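Local coordinates for probable sulfate-binding lipoprotein SubI (Mycobacterium tuberculosis, PDB 6DDN) that probably binds sulfate outside the membrane and hands it on for uptake, as a lipoprotein of the prokaryotic sulfate-binding protein family, at residues Y59-P64 / Y236-I241; F109-D114 / A178-L183; I136-V141 / A296-V301; S140-V145 / F259-P264. One frame throughout, in Å; residues are numbered along the deposited sequence.

Contact 1: Y59-P64 / Y236-I241; sequences YAVPEP and YENEAI. With SO4 (sulfate ion), chain C.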
# COMPACT_ATOMS: atom_id res chain seq x y z
N TYR A 59 0.11 -2.41 8.00
CA TYR A 59 -1.05 -2.86 7.24
C TYR A 59 -0.84 -4.29 6.74
O TYR A 59 0.00 -5.02 7.27
CB TYR A 59 -1.37 -1.89 6.10
CG TYR A 59 -0.29 -1.68 5.06
CD1 TYR A 59 0.88 -1.00 5.37
CD2 TYR A 59 -0.47 -2.12 3.75
CE1 TYR A 59 1.86 -0.79 4.41
CE2 TYR A 59 0.50 -1.91 2.79
CZ TYR A 59 1.67 -1.25 3.12
OH TYR A 59 2.63 -1.06 2.16
N ALA A 60 -1.60 -4.70 5.73
CA ALA A 60 -1.76 -6.13 5.46
C ALA A 60 -0.65 -6.74 4.62
O ALA A 60 -0.46 -7.96 4.67
CB ALA A 60 -3.10 -6.38 4.77
N VAL A 61 0.09 -5.95 3.84
CA VAL A 61 1.01 -6.54 2.87
C VAL A 61 2.48 -6.11 2.95
O VAL A 61 3.26 -6.57 2.11
CB VAL A 61 0.51 -6.30 1.44
CG1 VAL A 61 -0.93 -6.78 1.27
CG2 VAL A 61 0.63 -4.83 1.09
N PRO A 62 2.94 -5.27 3.89
CA PRO A 62 4.34 -4.82 3.81
C PRO A 62 5.35 -5.77 4.43
O PRO A 62 6.54 -5.44 4.46
CB PRO A 62 4.30 -3.49 4.57
CG PRO A 62 3.36 -3.77 5.67
CD PRO A 62 2.31 -4.72 5.10
N GLU A 63 4.92 -6.94 4.90
CA GLU A 63 5.82 -7.85 5.60
C GLU A 63 7.07 -8.24 4.81
O GLU A 63 8.15 -8.30 5.42
CB GLU A 63 5.06 -9.12 6.02
CG GLU A 63 5.88 -10.11 6.83
CD GLU A 63 6.63 -11.10 5.96
OE1 GLU A 63 6.32 -11.18 4.75
OE2 GLU A 63 7.54 -11.79 6.47
N PRO A 64 7.02 -8.55 3.50
CA PRO A 64 8.25 -8.94 2.80
C PRO A 64 9.37 -7.93 2.91
O PRO A 64 10.55 -8.32 2.92
CB PRO A 64 7.78 -9.11 1.35
CG PRO A 64 6.36 -9.51 1.49
CD PRO A 64 5.84 -8.69 2.63
N TYR A 236 -1.37 -4.25 -4.85
CA TYR A 236 -0.09 -3.56 -4.93
C TYR A 236 0.85 -4.32 -5.87
O TYR A 236 0.78 -5.54 -5.99
CB TYR A 236 0.58 -3.44 -3.56
CG TYR A 236 -0.27 -2.94 -2.42
CD1 TYR A 236 -1.17 -3.78 -1.78
CD2 TYR A 236 -0.15 -1.64 -1.96
CE1 TYR A 236 -1.94 -3.32 -0.72
CE2 TYR A 236 -0.91 -1.17 -0.91
CZ TYR A 236 -1.81 -2.02 -0.29
OH TYR A 236 -2.57 -1.56 0.76
N GLU A 237 1.75 -3.57 -6.51
CA GLU A 237 2.80 -4.22 -7.28
C GLU A 237 3.73 -5.02 -6.38
O GLU A 237 4.25 -6.06 -6.79
CB GLU A 237 3.59 -3.16 -8.07
CG GLU A 237 4.59 -3.71 -9.06
CD GLU A 237 5.61 -2.67 -9.48
OE1 GLU A 237 6.01 -1.85 -8.62
OE2 GLU A 237 6.00 -2.66 -10.66
N ASN A 238 3.95 -4.55 -5.15
CA ASN A 238 4.78 -5.32 -4.22
C ASN A 238 4.10 -6.62 -3.83
O ASN A 238 4.77 -7.65 -3.66
CB ASN A 238 5.10 -4.48 -2.99
CG ASN A 238 3.87 -3.86 -2.35
OD1 ASN A 238 3.59 -2.68 -2.54
ND2 ASN A 238 3.14 -4.66 -1.58
N GLU A 239 2.78 -6.60 -3.70
CA GLU A 239 2.06 -7.82 -3.32
C GLU A 239 2.05 -8.83 -4.46
O GLU A 239 2.13 -10.04 -4.22
CB GLU A 239 0.64 -7.48 -2.88
CG GLU A 239 -0.22 -8.69 -2.52
CD GLU A 239 0.03 -9.21 -1.11
OE1 GLU A 239 -0.92 -9.76 -0.51
OE2 GLU A 239 1.16 -9.06 -0.60
N ALA A 240 1.96 -8.35 -5.70
CA ALA A 240 2.06 -9.26 -6.84
C ALA A 240 3.45 -9.88 -6.92
O ALA A 240 3.59 -11.08 -7.17
CB ALA A 240 1.73 -8.51 -8.13
N ILE A 241 4.49 -9.07 -6.69
CA ILE A 241 5.86 -9.58 -6.71
C ILE A 241 6.06 -10.61 -5.61
O ILE A 241 6.67 -11.66 -5.83
CB ILE A 241 6.86 -8.42 -6.59
CG1 ILE A 241 6.85 -7.57 -7.86
CG2 ILE A 241 8.26 -8.94 -6.31
CD1 ILE A 241 7.56 -6.25 -7.72
S SO4 C . -4.43 -3.16 3.30
O1 SO4 C . -4.02 -3.27 4.70
O2 SO4 C . -3.35 -3.64 2.44
O3 SO4 C . -5.62 -3.98 3.07
O4 SO4 C . -4.73 -1.77 3.00
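Val61 and Tyr236 make the tight part of this contact: CG2 of Val61 sits over one face of the phenol ring, 3.8 Å from the ring centroid and 25° off the ring normal, a CH-pi contact displaced toward the rim. The valine's other branch turns to Glu239, whose chain bends at chi2 (82°) and brings its carboxylate back across the valine, OE1 lying 3.5 Å from Val61 CG1. That carboxylate is not left without polar partners under the methyls, since OE2 forms a salt bridge with Arg219 and OE1 is bonded to Thr222. Tyr59 meets Tyr236 obliquely, with ring planes at 45° and CE2 of Tyr59 3.9 Å from CZ of Tyr236. Here the first strand of the solute-binding fold runs out into the loop before helix 63-74, facing the start of helix 237-245, with Tyr236 at its N-cap position. A sulfate ion, perhaps from the crystallisation liquor, lies in the pocket beside the two tyrosines. Tyr236 OH donates to sulfate O2 at 2.8 Å and is also bonded to Ser110, while the backbone N of Ala60 reaches O1 at 3.0 Å through a bent bond. Ser175, Ser177 and Gly218 supply further bonds to the anion. Toward Glu63 and Pro64 the packing is looser: both are partly exposed, and CG of Pro64 stays 5.6 Å from OE2 of Glu239.

Contact 2: F109-D114 / A178-L183; sequences FSVEPD and AKWNLL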
# COMPACT_ATOMS: atom_id res chain seq x y z
N PHE A 109 1.05 2.37 7.56
CA PHE A 109 -0.28 2.07 7.05
C PHE A 109 -0.32 2.21 5.53
O PHE A 109 0.59 2.77 4.91
CB PHE A 109 -1.32 2.97 7.72
CG PHE A 109 -1.53 2.65 9.17
CD1 PHE A 109 -1.43 1.34 9.62
CD2 PHE A 109 -1.81 3.65 10.09
CE1 PHE A 109 -1.62 1.04 10.96
CE2 PHE A 109 -2.00 3.35 11.43
CZ PHE A 109 -1.90 2.04 11.86
N SER A 110 -1.39 1.68 4.95
CA SER A 110 -1.53 1.69 3.50
C SER A 110 -1.70 3.11 2.96
O SER A 110 -1.13 3.46 1.93
CB SER A 110 -2.72 0.82 3.08
OG SER A 110 -3.01 0.98 1.70
N VAL A 111 -2.49 3.93 3.65
CA VAL A 111 -2.85 5.26 3.17
C VAL A 111 -2.65 6.28 4.28
O VAL A 111 -2.76 5.97 5.47
CB VAL A 111 -4.30 5.29 2.64
CG1 VAL A 111 -4.44 4.40 1.42
CG2 VAL A 111 -5.26 4.84 3.73
N GLU A 112 -2.37 7.52 3.87
CA GLU A 112 -2.17 8.60 4.84
C GLU A 112 -3.35 8.82 5.78
O GLU A 112 -3.11 9.10 6.96
CB GLU A 112 -1.82 9.89 4.09
CG GLU A 112 -1.61 11.10 5.00
CD GLU A 112 -2.89 11.88 5.24
OE1 GLU A 112 -2.94 12.65 6.22
OE2 GLU A 112 -3.84 11.72 4.45
N PRO A 113 -4.62 8.75 5.34
CA PRO A 113 -5.74 8.89 6.29
C PRO A 113 -5.61 8.02 7.53
O PRO A 113 -5.99 8.45 8.63
CB PRO A 113 -6.95 8.49 5.46
CG PRO A 113 -6.59 8.84 4.07
CD PRO A 113 -5.10 8.73 3.94
N ASP A 114 -5.07 6.81 7.39
CA ASP A 114 -4.89 5.94 8.54
C ASP A 114 -3.82 6.46 9.50
O ASP A 114 -3.76 6.00 10.64
CB ASP A 114 -4.56 4.52 8.07
CG ASP A 114 -5.71 3.87 7.34
OD1 ASP A 114 -6.88 4.14 7.70
OD2 ASP A 114 -5.46 3.08 6.40
N ALA A 178 -8.06 -1.25 -0.85
CA ALA A 178 -9.32 -1.01 -1.56
C ALA A 178 -9.42 0.43 -2.05
O ALA A 178 -10.12 0.70 -3.04
CB ALA A 178 -10.49 -1.33 -0.65
N LYS A 179 -8.75 1.37 -1.38
CA LYS A 179 -8.84 2.77 -1.79
C LYS A 179 -7.91 3.07 -2.96
O LYS A 179 -8.32 3.76 -3.91
CB LYS A 179 -8.52 3.67 -0.60
CG LYS A 179 -9.58 3.62 0.50
CD LYS A 179 -9.01 4.04 1.84
CE LYS A 179 -10.07 4.00 2.92
NZ LYS A 179 -9.49 4.27 4.27
N TRP A 180 -6.67 2.57 -2.93
CA TRP A 180 -5.83 2.65 -4.12
C TRP A 180 -6.51 1.98 -5.30
O TRP A 180 -6.52 2.52 -6.41
CB TRP A 180 -4.47 1.99 -3.86
CG TRP A 180 -3.67 2.56 -2.72
CD1 TRP A 180 -3.30 1.91 -1.58
CD2 TRP A 180 -3.13 3.89 -2.62
NE1 TRP A 180 -2.57 2.75 -0.77
CE2 TRP A 180 -2.45 3.96 -1.39
CE3 TRP A 180 -3.15 5.01 -3.45
CZ2 TRP A 180 -1.79 5.12 -0.97
CZ3 TRP A 180 -2.50 6.16 -3.03
CH2 TRP A 180 -1.83 6.21 -1.80
N ASN A 181 -7.10 0.80 -5.07
CA ASN A 181 -7.67 0.00 -6.15
C ASN A 181 -8.84 0.70 -6.84
O ASN A 181 -9.16 0.36 -7.98
CB ASN A 181 -8.13 -1.35 -5.61
CG ASN A 181 -6.98 -2.27 -5.27
OD1 ASN A 181 -5.81 -1.90 -5.39
ND2 ASN A 181 -7.30 -3.48 -4.83
N LEU A 182 -9.50 1.64 -6.16
CA LEU A 182 -10.58 2.39 -6.78
C LEU A 182 -10.16 3.79 -7.21
O LEU A 182 -10.79 4.35 -8.12
CB LEU A 182 -11.77 2.50 -5.81
CG LEU A 182 -12.37 1.16 -5.36
CD1 LEU A 182 -13.73 1.37 -4.72
CD2 LEU A 182 -12.46 0.19 -6.53
N LEU A 183 -9.11 4.35 -6.61
CA LEU A 183 -8.60 5.64 -7.06
C LEU A 183 -8.01 5.53 -8.46
O LEU A 183 -8.21 6.43 -9.29
CB LEU A 183 -7.54 6.15 -6.08
CG LEU A 183 -8.09 6.85 -4.84
CD1 LEU A 183 -7.02 6.94 -3.77
CD2 LEU A 183 -8.62 8.23 -5.20
O HOH W 1 -7.60 2.55 4.97
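The indole N-H of Trp180 points at Ser110 and is shared between two acceptors of that residue. The stronger bond goes to the backbone O, 3.1 Å from NE1; this oxygen lies in the indole plane, yet NE1 stands above the carbonyl plane, 63° out of it. A weak bond from NE1 to OG, also 3.1 Å long, closes at only 129°. A chi1 of 171° swings the hydroxyl away from the backbone N and brings it to the same indole edge, where it also bonds to Tyr236. Apolar contact comes from Val111: CG1 comes obliquely against the indole, 3.5 Å from CE2. The charged pair Asp114 and Lys179 is joined through water rather than directly, NZ and OD1 being 4.3 Å apart. The water donates to Asp114 OD2 and accepts from Lys179 NZ, each at 2.6 Å; the aspartate is held as well by Ser91 and by a salt bridge to Arg117. The contact thus ties the turn between strand 106-108 and helix 113-120 to the first turns of helix 177-190, with helix 328-331 packing against both through Trp328, which meets Trp180 edge-to-face.

Contact 3: I136-V141 / A296-V301; sequences IPFGSV and AGFRPV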
# COMPACT_ATOMS: atom_id res chain seq x y z
N ILE A 136 6.91 9.25 3.95
CA ILE A 136 6.70 8.16 3.01
C ILE A 136 8.07 7.56 2.68
O ILE A 136 8.87 8.19 1.97
CB ILE A 136 5.98 8.63 1.74
CG1 ILE A 136 4.50 8.89 2.06
CG2 ILE A 136 6.09 7.60 0.63
CD1 ILE A 136 3.97 10.18 1.48
N PRO A 137 8.40 6.37 3.19
CA PRO A 137 9.71 5.78 2.91
C PRO A 137 9.73 4.89 1.68
O PRO A 137 10.80 4.56 1.16
CB PRO A 137 9.99 4.97 4.18
CG PRO A 137 8.62 4.51 4.60
CD PRO A 137 7.65 5.61 4.21
N PHE A 138 8.55 4.48 1.22
CA PHE A 138 8.44 3.63 0.05
C PHE A 138 7.01 3.70 -0.46
O PHE A 138 6.15 4.37 0.12
CB PHE A 138 8.86 2.18 0.35
CG PHE A 138 8.04 1.52 1.42
CD1 PHE A 138 6.82 0.92 1.12
CD2 PHE A 138 8.48 1.48 2.73
CE1 PHE A 138 6.06 0.31 2.11
CE2 PHE A 138 7.73 0.87 3.72
CZ PHE A 138 6.52 0.28 3.41
N GLY A 139 6.76 2.99 -1.56
CA GLY A 139 5.43 2.94 -2.12
C GLY A 139 5.33 1.87 -3.18
O GLY A 139 6.15 0.94 -3.23
N SER A 140 4.33 2.01 -4.04
CA SER A 140 4.10 1.03 -5.09
C SER A 140 3.20 1.66 -6.15
O SER A 140 3.00 2.88 -6.17
CB SER A 140 3.48 -0.25 -4.52
OG SER A 140 3.51 -1.31 -5.46
N VAL A 141 2.66 0.83 -7.04
CA VAL A 141 1.66 1.24 -8.00
C VAL A 141 0.56 0.20 -8.03
O VAL A 141 0.77 -0.97 -7.70
CB VAL A 141 2.24 1.43 -9.42
CG1 VAL A 141 3.20 2.61 -9.45
CG2 VAL A 141 2.94 0.16 -9.88
N ALA A 296 12.83 -6.03 -2.14
CA ALA A 296 11.62 -6.72 -1.70
C ALA A 296 10.41 -6.42 -2.58
O ALA A 296 9.34 -6.99 -2.35
CB ALA A 296 11.30 -6.35 -0.25
N GLY A 297 10.55 -5.54 -3.57
CA GLY A 297 9.45 -5.23 -4.47
C GLY A 297 8.71 -3.95 -4.17
O GLY A 297 7.71 -3.67 -4.83
N PHE A 298 9.17 -3.17 -3.20
CA PHE A 298 8.55 -1.90 -2.85
C PHE A 298 9.36 -0.76 -3.47
O PHE A 298 10.59 -0.75 -3.37
CB PHE A 298 8.46 -1.72 -1.33
CG PHE A 298 7.70 -2.83 -0.64
CD1 PHE A 298 8.31 -4.04 -0.37
CD2 PHE A 298 6.39 -2.64 -0.24
CE1 PHE A 298 7.62 -5.05 0.27
CE2 PHE A 298 5.69 -3.65 0.40
CZ PHE A 298 6.31 -4.86 0.66
N ARG A 299 8.67 0.17 -4.10
CA ARG A 299 9.36 1.25 -4.81
C ARG A 299 9.96 2.24 -3.82
O ARG A 299 9.21 2.86 -3.05
CB ARG A 299 8.40 1.94 -5.77
CG ARG A 299 8.18 1.15 -7.04
CD ARG A 299 6.94 1.57 -7.80
NE ARG A 299 6.73 0.72 -8.97
CZ ARG A 299 6.81 1.14 -10.22
NH1 ARG A 299 7.11 2.41 -10.49
NH2 ARG A 299 6.61 0.29 -11.22
N PRO A 300 11.27 2.42 -3.80
CA PRO A 300 11.88 3.31 -2.81
C PRO A 300 11.72 4.78 -3.18
O PRO A 300 11.48 5.14 -4.33
CB PRO A 300 13.36 2.91 -2.86
CG PRO A 300 13.56 2.46 -4.27
CD PRO A 300 12.27 1.79 -4.68
N VAL A 301 11.85 5.63 -2.15
CA VAL A 301 11.77 7.07 -2.34
C VAL A 301 13.14 7.72 -2.50
O VAL A 301 13.21 8.88 -2.93
CB VAL A 301 11.01 7.75 -1.18
CG1 VAL A 301 9.58 7.22 -1.11
CG2 VAL A 301 11.73 7.54 0.13
O HOH W 2 6.17 -1.90 -5.82
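A chi1 of 60° sets CG of Phe138 between its own backbone N and carbonyl carbon, and Phe298, with chi1 -57°, sends its ring the same way, leaving the two side by side. They meet obliquely, planes at 72°, with CE1 of Phe138 3.8 Å from CD2 of Phe298. Behind them is a short antiparallel beta bridge between strands 138-147 and 299-300. Gly139 and Arg299 form its hydrogen-bonded pair, Gly139 N to Arg299 O at 2.9 Å and Arg299 N to Gly139 O at 2.8 Å; Phe138 and Pro300 form the neighbouring non-hydrogen-bonded pair, their side chains on the face opposite to that of Arg299. Before the bridge, Gly297 ends helix 287-295 in a Schellman motif, its positive phi turning the chain toward the strand. Trp293 of that helix stacks on Phe138 and meets Phe298 edge-to-face. On the other face Arg299 runs extended from CG to NE along Ser140, and both methyls of Val141 cover one face of its guanidinium, CG2 at 3.9 Å from NH2. Its charge is met by Glu237, bound at NE, while NH2 is bonded to the backbone O of Pro314. At the far end Val301 CG1 rests 3.3 Å from the carbonyl O of Ile136. A water closes the opposite end, donating to Gly297 O and accepting from Ser140 OG at 2.7 Å.

Contact 4: S140-V145 / F259-P264; sequences SVVTFV and FKIENP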
# COMPACT_ATOMS: atom_id res chain seq x y z
N SER A 140 4.33 2.01 -4.04
CA SER A 140 4.10 1.03 -5.09
C SER A 140 3.20 1.66 -6.15
O SER A 140 3.00 2.88 -6.17
CB SER A 140 3.48 -0.25 -4.52
OG SER A 140 3.51 -1.31 -5.46
N VAL A 141 2.66 0.83 -7.04
CA VAL A 141 1.66 1.24 -8.00
C VAL A 141 0.56 0.20 -8.03
O VAL A 141 0.77 -0.97 -7.70
CB VAL A 141 2.24 1.43 -9.42
CG1 VAL A 141 3.20 2.61 -9.45
CG2 VAL A 141 2.94 0.16 -9.88
N VAL A 142 -0.64 0.63 -8.42
CA VAL A 142 -1.74 -0.30 -8.59
C VAL A 142 -1.49 -1.17 -9.81
O VAL A 142 -1.08 -0.68 -10.87
CB VAL A 142 -3.07 0.46 -8.70
CG1 VAL A 142 -4.22 -0.50 -8.93
CG2 VAL A 142 -3.31 1.30 -7.46
N THR A 143 -1.72 -2.48 -9.67
CA THR A 143 -1.48 -3.42 -10.75
C THR A 143 -2.58 -4.46 -10.77
O THR A 143 -3.31 -4.65 -9.79
CB THR A 143 -0.11 -4.10 -10.60
OG1 THR A 143 0.16 -4.90 -11.76
CG2 THR A 143 -0.09 -4.99 -9.37
N PHE A 144 -2.71 -5.14 -11.92
CA PHE A 144 -3.63 -6.25 -12.07
C PHE A 144 -2.89 -7.55 -11.77
O PHE A 144 -2.01 -7.95 -12.53
CB PHE A 144 -4.19 -6.32 -13.49
CG PHE A 144 -5.01 -5.13 -13.90
CD1 PHE A 144 -5.77 -4.43 -12.97
CD2 PHE A 144 -5.04 -4.72 -15.22
CE1 PHE A 144 -6.52 -3.34 -13.36
CE2 PHE A 144 -5.79 -3.63 -15.62
CZ PHE A 144 -6.54 -2.94 -14.68
N VAL A 145 -3.24 -8.21 -10.67
CA VAL A 145 -2.78 -9.58 -10.49
C VAL A 145 -3.64 -10.48 -11.35
O VAL A 145 -4.87 -10.36 -11.39
CB VAL A 145 -2.82 -10.00 -9.01
CG1 VAL A 145 -2.31 -11.42 -8.87
CG2 VAL A 145 -1.97 -9.06 -8.18
N PHE A 259 -2.22 4.27 -10.52
CA PHE A 259 -2.12 5.23 -9.42
C PHE A 259 -0.85 4.99 -8.62
O PHE A 259 -0.42 3.84 -8.44
CB PHE A 259 -3.34 5.14 -8.50
CG PHE A 259 -3.70 6.44 -7.87
CD1 PHE A 259 -4.51 7.35 -8.54
CD2 PHE A 259 -3.23 6.78 -6.61
CE1 PHE A 259 -4.85 8.55 -7.96
CE2 PHE A 259 -3.56 7.98 -6.03
CZ PHE A 259 -4.37 8.87 -6.71
N LYS A 260 -0.26 6.08 -8.14
CA LYS A 260 0.96 6.00 -7.34
C LYS A 260 0.59 5.71 -5.89
O LYS A 260 -0.07 6.52 -5.24
CB LYS A 260 1.76 7.30 -7.45
CG LYS A 260 3.09 7.27 -6.72
CD LYS A 260 3.55 8.67 -6.36
CE LYS A 260 5.05 8.73 -6.14
NZ LYS A 260 5.54 10.12 -5.97
N ILE A 261 1.02 4.56 -5.39
CA ILE A 261 0.77 4.16 -4.01
C ILE A 261 1.89 4.70 -3.14
O ILE A 261 3.08 4.50 -3.44
CB ILE A 261 0.65 2.63 -3.89
CG1 ILE A 261 -0.50 2.12 -4.76
CG2 ILE A 261 0.48 2.22 -2.44
CD1 ILE A 261 -0.79 0.65 -4.59
N GLU A 262 1.53 5.39 -2.06
CA GLU A 262 2.49 5.94 -1.11
C GLU A 262 2.11 5.48 0.28
O GLU A 262 1.04 5.85 0.79
CB GLU A 262 2.53 7.47 -1.18
CG GLU A 262 2.86 8.02 -2.56
CD GLU A 262 3.09 9.52 -2.54
OE1 GLU A 262 4.25 9.95 -2.70
OE2 GLU A 262 2.10 10.27 -2.36
N ASN A 263 2.97 4.68 0.91
CA ASN A 263 2.66 4.06 2.19
C ASN A 263 3.33 4.83 3.32
O ASN A 263 4.57 4.78 3.44
CB ASN A 263 3.11 2.60 2.19
CG ASN A 263 2.49 1.81 1.05
OD1 ASN A 263 3.20 1.28 0.20
ND2 ASN A 263 1.17 1.73 1.04
N PRO A 264 2.59 5.53 4.16
CA PRO A 264 3.21 6.35 5.21
C PRO A 264 3.70 5.53 6.39
O PRO A 264 3.21 4.44 6.69
CB PRO A 264 2.08 7.30 5.63
CG PRO A 264 0.83 6.54 5.32
CD PRO A 264 1.13 5.72 4.10
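Strands 140-145 and 259-263 run antiparallel but well splayed, their directions 132° apart and their axes 4.5 Å apart at closest approach. They are adjacent in the mixed beta-sheet of the solute-binding fold. Ser140 and Ile261 make a hydrogen-bonded pair, with Ser140 N to Ile261 O at 2.9 Å and Ile261 N to Ser140 O at 2.7 Å. Val141 and Lys260 follow as a non-hydrogen-bonded pair. One bond further on, Val142 N reaches Phe259 O at 3.2 Å; beyond it the strands diverge, and residues 143-145 turn to other partners such as Ser235 and Val253. Among the side chains, Ile261 does most of the touching. Its CG1 lies anti to the carbonyl carbon (chi1 -60°), which carries Ile261 CD1 across the neighbouring backbone, 3.7 Å from Val141 C. There it crosses Val142 at about a right angle, Val142 CG2 approaching CD1 at 3.9 Å. Trp180 of helix 177-190 packs on both these residues, and the same helix covers Phe259 through Ala184 and Ala187. On the face shared with Val141, the partly exposed Lys260 is stretched out, and its NZ forms a salt bridge with Glu262 OE1 at 3.5 Å.

Contacts 1 and 2 meet beside the sulfate ion: Tyr236 OH of contact 1, which binds it, is 2.7 Å from Ser110 OG of contact 2, whose side chain lies about 3 Å from the anion. Contact 4 adjoins both through Asn263, a probable partner of each, with ND2 3.0 Å from Ser110 O and OD1 3.1 Å from Tyr59 OH. Contacts 3 and 4 share Ser140 and Val141, flanking strand 138-147 with two antiparallel neighbours. Contact 3 returns to contact 1 through the salt bridge from Arg299 NE to Glu237 OE1, 2.7 Å, whereas contacts 2 and 3 do not touch, with centres about 14 Å apart.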